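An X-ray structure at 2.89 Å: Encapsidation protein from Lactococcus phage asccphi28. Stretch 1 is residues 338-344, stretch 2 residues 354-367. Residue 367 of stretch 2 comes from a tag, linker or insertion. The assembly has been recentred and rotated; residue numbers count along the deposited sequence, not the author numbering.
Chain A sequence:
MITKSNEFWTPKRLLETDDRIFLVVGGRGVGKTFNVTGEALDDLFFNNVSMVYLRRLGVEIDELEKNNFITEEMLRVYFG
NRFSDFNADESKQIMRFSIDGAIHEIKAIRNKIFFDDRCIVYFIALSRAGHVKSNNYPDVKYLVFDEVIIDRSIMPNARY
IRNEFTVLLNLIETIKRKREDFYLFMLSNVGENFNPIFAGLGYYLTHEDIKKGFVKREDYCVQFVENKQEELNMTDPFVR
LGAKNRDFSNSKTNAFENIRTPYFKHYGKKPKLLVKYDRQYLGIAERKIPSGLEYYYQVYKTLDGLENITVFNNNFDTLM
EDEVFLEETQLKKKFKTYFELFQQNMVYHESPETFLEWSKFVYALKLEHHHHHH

Stretch 1, residues 338-344: YFELFQQ
Stretch 2 354-367: TFLEWSKFVYALKL

Residues 338-343 and 354-365 are both helical, each helix beginning earlier in the chain. Their axes approach to 10.7 Å with a signed crossing angle of -128°, so the chains run obliquely antiparallel; the closest register is Phe339 CA to Val362 CA, 6.3 Å. Backbone i-to-i+4 hydrogen bonds define both segments, for example Phe342 N to Tyr338 O (2.9 Å) and Val362 N to Trp358 O (2.9 Å). Gln344 (phi/psi -80/152) and Lys366 (-61/148) are the first residues to leave helical geometry.

Two phenylalanines supply most of the area that stretch 1 buries here, and their rotamers differ. Phe342 points toward the partner helix with chi1 t (164°) and chi2 91°, which seats its ring as a knob among Phe355, Ser359, Val362 and Tyr363. Val362, itself t (169°), places CG2 3.8 Å from the Phe342 ring centroid and 14° off its normal, a CH-pi contact over one face. At the ring edge, Phe342 CZ lies 3.4 Å from Ser359 OG. That hydroxyl, with chi1 m (-48°), is already committed to its own helix through a very short bond from Ser359 OG to Phe355 O (2.5 Å). Tyr363 has its CA-to-CB bond directed away, yet chi1 m (-68°) brings its ring back, and the Phe342 edge meets its face at 77° between planes. Phe355 (t, 165°) meets Phe342 rim to rim, CE1 to CE1 3.8 Å.

Phe339 takes chi1 m (-72°) and chi2 -24°, reaching the C-terminal end of the second helix: its CD1 is 3.8 Å from Val362 CG1, its CE1 4.0 Å from Phe361 CE2, and its CB 3.7 Å from Lys366 CD, the last modelled side-chain atom of that lysine. Gln343, with chi1 between wells (-99°), brings NE2 within 3.4 Å of Tyr363 CE1. No hydrogen bond crosses between the modelled atoms; packing dominates the 511 Å² buried.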

# COMPACT_ATOMS: atom_id res chain seq x y z
N TYR A 338 -8.40 31.41 -14.36
CA TYR A 338 -9.84 31.60 -14.54
C TYR A 338 -10.64 30.45 -13.94
O TYR A 338 -11.69 30.67 -13.34
CB TYR A 338 -10.15 31.76 -16.03
CG TYR A 338 -9.74 33.10 -16.60
CD1 TYR A 338 -10.16 34.28 -16.01
CD2 TYR A 338 -8.93 33.18 -17.72
CE1 TYR A 338 -9.78 35.51 -16.52
CE2 TYR A 338 -8.55 34.40 -18.24
CZ TYR A 338 -8.98 35.56 -17.64
OH TYR A 338 -8.60 36.78 -18.15
N PHE A 339 -10.16 29.21 -14.09
CA PHE A 339 -10.84 28.08 -13.48
C PHE A 339 -10.89 28.24 -11.96
O PHE A 339 -11.91 27.96 -11.32
CB PHE A 339 -10.14 26.77 -13.84
CG PHE A 339 -10.32 26.32 -15.27
CD1 PHE A 339 -11.41 26.74 -16.03
CD2 PHE A 339 -9.39 25.48 -15.86
CE1 PHE A 339 -11.56 26.31 -17.34
CE2 PHE A 339 -9.53 25.06 -17.17
CZ PHE A 339 -10.62 25.48 -17.91
N GLU A 340 -9.78 28.68 -11.36
CA GLU A 340 -9.74 28.92 -9.92
C GLU A 340 -10.69 30.04 -9.51
O GLU A 340 -11.39 29.92 -8.50
CB GLU A 340 -8.31 29.24 -9.49
CG GLU A 340 -7.35 28.06 -9.62
CD GLU A 340 -5.91 28.44 -9.34
OE1 GLU A 340 -5.61 29.65 -9.20
OE2 GLU A 340 -5.06 27.52 -9.25
N LEU A 341 -10.71 31.13 -10.27
CA LEU A 341 -11.65 32.22 -9.99
C LEU A 341 -13.09 31.73 -10.07
O LEU A 341 -13.93 32.16 -9.27
CB LEU A 341 -11.40 33.36 -10.98
CG LEU A 341 -10.16 34.20 -10.75
CD1 LEU A 341 -9.76 34.95 -12.00
CD2 LEU A 341 -10.43 35.23 -9.65
N PHE A 342 -13.39 30.83 -11.01
CA PHE A 342 -14.73 30.26 -11.12
C PHE A 342 -15.04 29.33 -9.95
O PHE A 342 -16.12 29.40 -9.37
CB PHE A 342 -14.87 29.51 -12.44
CG PHE A 342 -16.05 28.58 -12.48
CD1 PHE A 342 -17.29 29.00 -12.94
CD2 PHE A 342 -15.92 27.27 -12.04
CE1 PHE A 342 -18.37 28.14 -12.97
CE2 PHE A 342 -16.99 26.40 -12.06
CZ PHE A 342 -18.22 26.84 -12.53
N GLN A 343 -14.09 28.45 -9.61
CA GLN A 343 -14.34 27.47 -8.55
C GLN A 343 -14.75 28.15 -7.25
O GLN A 343 -15.70 27.72 -6.59
CB GLN A 343 -13.09 26.62 -8.35
CG GLN A 343 -13.03 25.24 -9.01
CD GLN A 343 -14.08 24.29 -8.47
OE1 GLN A 343 -14.87 24.64 -7.60
NE2 GLN A 343 -14.01 23.03 -8.90
N GLN A 344 -14.03 29.19 -6.87
CA GLN A 344 -14.47 30.06 -5.79
C GLN A 344 -15.50 31.05 -6.32
O GLN A 344 -15.51 31.38 -7.50
CB GLN A 344 -13.29 30.82 -5.20
CG GLN A 344 -12.02 30.02 -5.05
CD GLN A 344 -11.05 30.65 -4.07
OE1 GLN A 344 -11.45 31.16 -3.02
NE2 GLN A 344 -9.78 30.68 -4.45
N THR A 354 -26.39 30.80 -17.60
CA THR A 354 -25.01 30.95 -18.04
C THR A 354 -24.05 30.24 -17.10
O THR A 354 -23.06 29.64 -17.54
CB THR A 354 -24.64 32.43 -18.15
OG1 THR A 354 -25.16 33.14 -17.02
CG2 THR A 354 -25.20 33.03 -19.42
N PHE A 355 -24.33 30.29 -15.79
CA PHE A 355 -23.48 29.61 -14.82
C PHE A 355 -23.40 28.12 -15.11
O PHE A 355 -22.34 27.50 -14.98
CB PHE A 355 -24.00 29.89 -13.40
CG PHE A 355 -23.44 28.97 -12.35
CD1 PHE A 355 -22.10 29.03 -12.00
CD2 PHE A 355 -24.26 28.07 -11.70
CE1 PHE A 355 -21.59 28.17 -11.04
CE2 PHE A 355 -23.76 27.22 -10.74
CZ PHE A 355 -22.42 27.27 -10.40
N LEU A 356 -24.52 27.52 -15.52
CA LEU A 356 -24.53 26.10 -15.84
C LEU A 356 -23.76 25.81 -17.12
O LEU A 356 -23.07 24.79 -17.22
CB LEU A 356 -25.97 25.60 -15.94
CG LEU A 356 -26.69 25.48 -14.60
CD1 LEU A 356 -28.19 25.39 -14.78
CD2 LEU A 356 -26.20 24.24 -13.85
N GLU A 357 -23.85 26.70 -18.11
CA GLU A 357 -23.04 26.55 -19.31
C GLU A 357 -21.56 26.68 -18.98
O GLU A 357 -20.73 25.89 -19.46
CB GLU A 357 -23.42 27.59 -20.37
CG GLU A 357 -24.91 27.75 -20.64
CD GLU A 357 -25.47 26.69 -21.56
OE1 GLU A 357 -24.96 25.55 -21.54
OE2 GLU A 357 -26.43 27.00 -22.30
N TRP A 358 -21.21 27.67 -18.16
CA TRP A 358 -19.81 27.85 -17.77
C TRP A 358 -19.32 26.66 -16.95
O TRP A 358 -18.15 26.27 -17.07
CB TRP A 358 -19.63 29.15 -16.99
CG TRP A 358 -19.11 30.28 -17.83
CD1 TRP A 358 -19.81 31.34 -18.32
CD2 TRP A 358 -17.77 30.42 -18.31
NE1 TRP A 358 -18.98 32.15 -19.06
CE2 TRP A 358 -17.72 31.60 -19.07
CE3 TRP A 358 -16.60 29.67 -18.17
CZ2 TRP A 358 -16.56 32.05 -19.69
CZ3 TRP A 358 -15.44 30.11 -18.77
CH2 TRP A 358 -15.43 31.29 -19.53
N SER A 359 -20.19 26.08 -16.13
CA SER A 359 -19.77 24.94 -15.31
C SER A 359 -19.45 23.72 -16.17
O SER A 359 -18.49 23.00 -15.90
CB SER A 359 -20.85 24.60 -14.28
OG SER A 359 -21.30 25.75 -13.59
N LYS A 360 -20.25 23.48 -17.21
CA LYS A 360 -19.96 22.37 -18.12
C LYS A 360 -18.58 22.53 -18.74
O LYS A 360 -17.81 21.57 -18.84
CB LYS A 360 -21.02 22.28 -19.21
CG LYS A 360 -22.38 21.76 -18.77
CD LYS A 360 -23.24 21.42 -19.99
CE LYS A 360 -24.56 20.77 -19.61
NZ LYS A 360 -25.26 21.50 -18.51
N PHE A 361 -18.25 23.75 -19.17
CA PHE A 361 -16.96 24.00 -19.80
C PHE A 361 -15.82 23.85 -18.80
O PHE A 361 -14.82 23.19 -19.08
CB PHE A 361 -16.95 25.40 -20.40
CG PHE A 361 -15.60 25.83 -20.90
CD1 PHE A 361 -15.11 25.35 -22.10
CD2 PHE A 361 -14.83 26.72 -20.18
CE1 PHE A 361 -13.87 25.74 -22.57
CE2 PHE A 361 -13.59 27.12 -20.64
CZ PHE A 361 -13.11 26.63 -21.83
N VAL A 362 -15.97 24.45 -17.61
CA VAL A 362 -14.89 24.42 -16.63
C VAL A 362 -14.54 22.98 -16.26
O VAL A 362 -13.38 22.57 -16.34
CB VAL A 362 -15.28 25.23 -15.38
CG1 VAL A 362 -14.30 24.99 -14.25
CG2 VAL A 362 -15.32 26.72 -15.72
N TYR A 363 -15.54 22.19 -15.88
CA TYR A 363 -15.28 20.83 -15.40
C TYR A 363 -14.80 19.90 -16.51
O TYR A 363 -14.03 18.98 -16.24
CB TYR A 363 -16.53 20.29 -14.72
CG TYR A 363 -16.85 21.02 -13.43
CD1 TYR A 363 -15.90 21.12 -12.42
CD2 TYR A 363 -18.08 21.64 -13.24
CE1 TYR A 363 -16.17 21.79 -11.25
CE2 TYR A 363 -18.36 22.31 -12.06
CZ TYR A 363 -17.40 22.39 -11.07
OH TYR A 363 -17.66 23.06 -9.90
N ALA A 364 -15.24 20.12 -17.75
CA ALA A 364 -14.75 19.29 -18.85
C ALA A 364 -13.24 19.46 -19.02
O ALA A 364 -12.52 18.48 -19.25
CB ALA A 364 -15.48 19.64 -20.14
N LEU A 365 -12.75 20.69 -18.92
CA LEU A 365 -11.35 21.01 -19.12
C LEU A 365 -10.58 21.20 -17.82
O LEU A 365 -9.37 21.43 -17.86
CB LEU A 365 -11.22 22.28 -19.98
CG LEU A 365 -11.29 22.09 -21.49
CD1 LEU A 365 -12.69 21.73 -21.94
CD2 LEU A 365 -10.81 23.35 -22.21
N LYS A 366 -11.26 21.10 -16.67
CA LYS A 366 -10.59 21.30 -15.39
C LYS A 366 -9.49 20.26 -15.19
O LYS A 366 -9.59 19.11 -15.65
CB LYS A 366 -11.59 21.22 -14.24
CG LYS A 366 -11.07 21.77 -12.92
CD LYS A 366 -10.92 23.29 -12.97
N LEU A 367 -8.44 20.67 -14.49
CA LEU A 367 -7.32 19.79 -14.17
C LEU A 367 -7.09 19.81 -12.67
O LEU A 367 -7.59 20.68 -11.95
CB LEU A 367 -6.04 20.23 -14.90
CG LEU A 367 -6.11 20.20 -16.43
CD1 LEU A 367 -5.01 21.07 -17.02
CD2 LEU A 367 -6.00 18.77 -16.94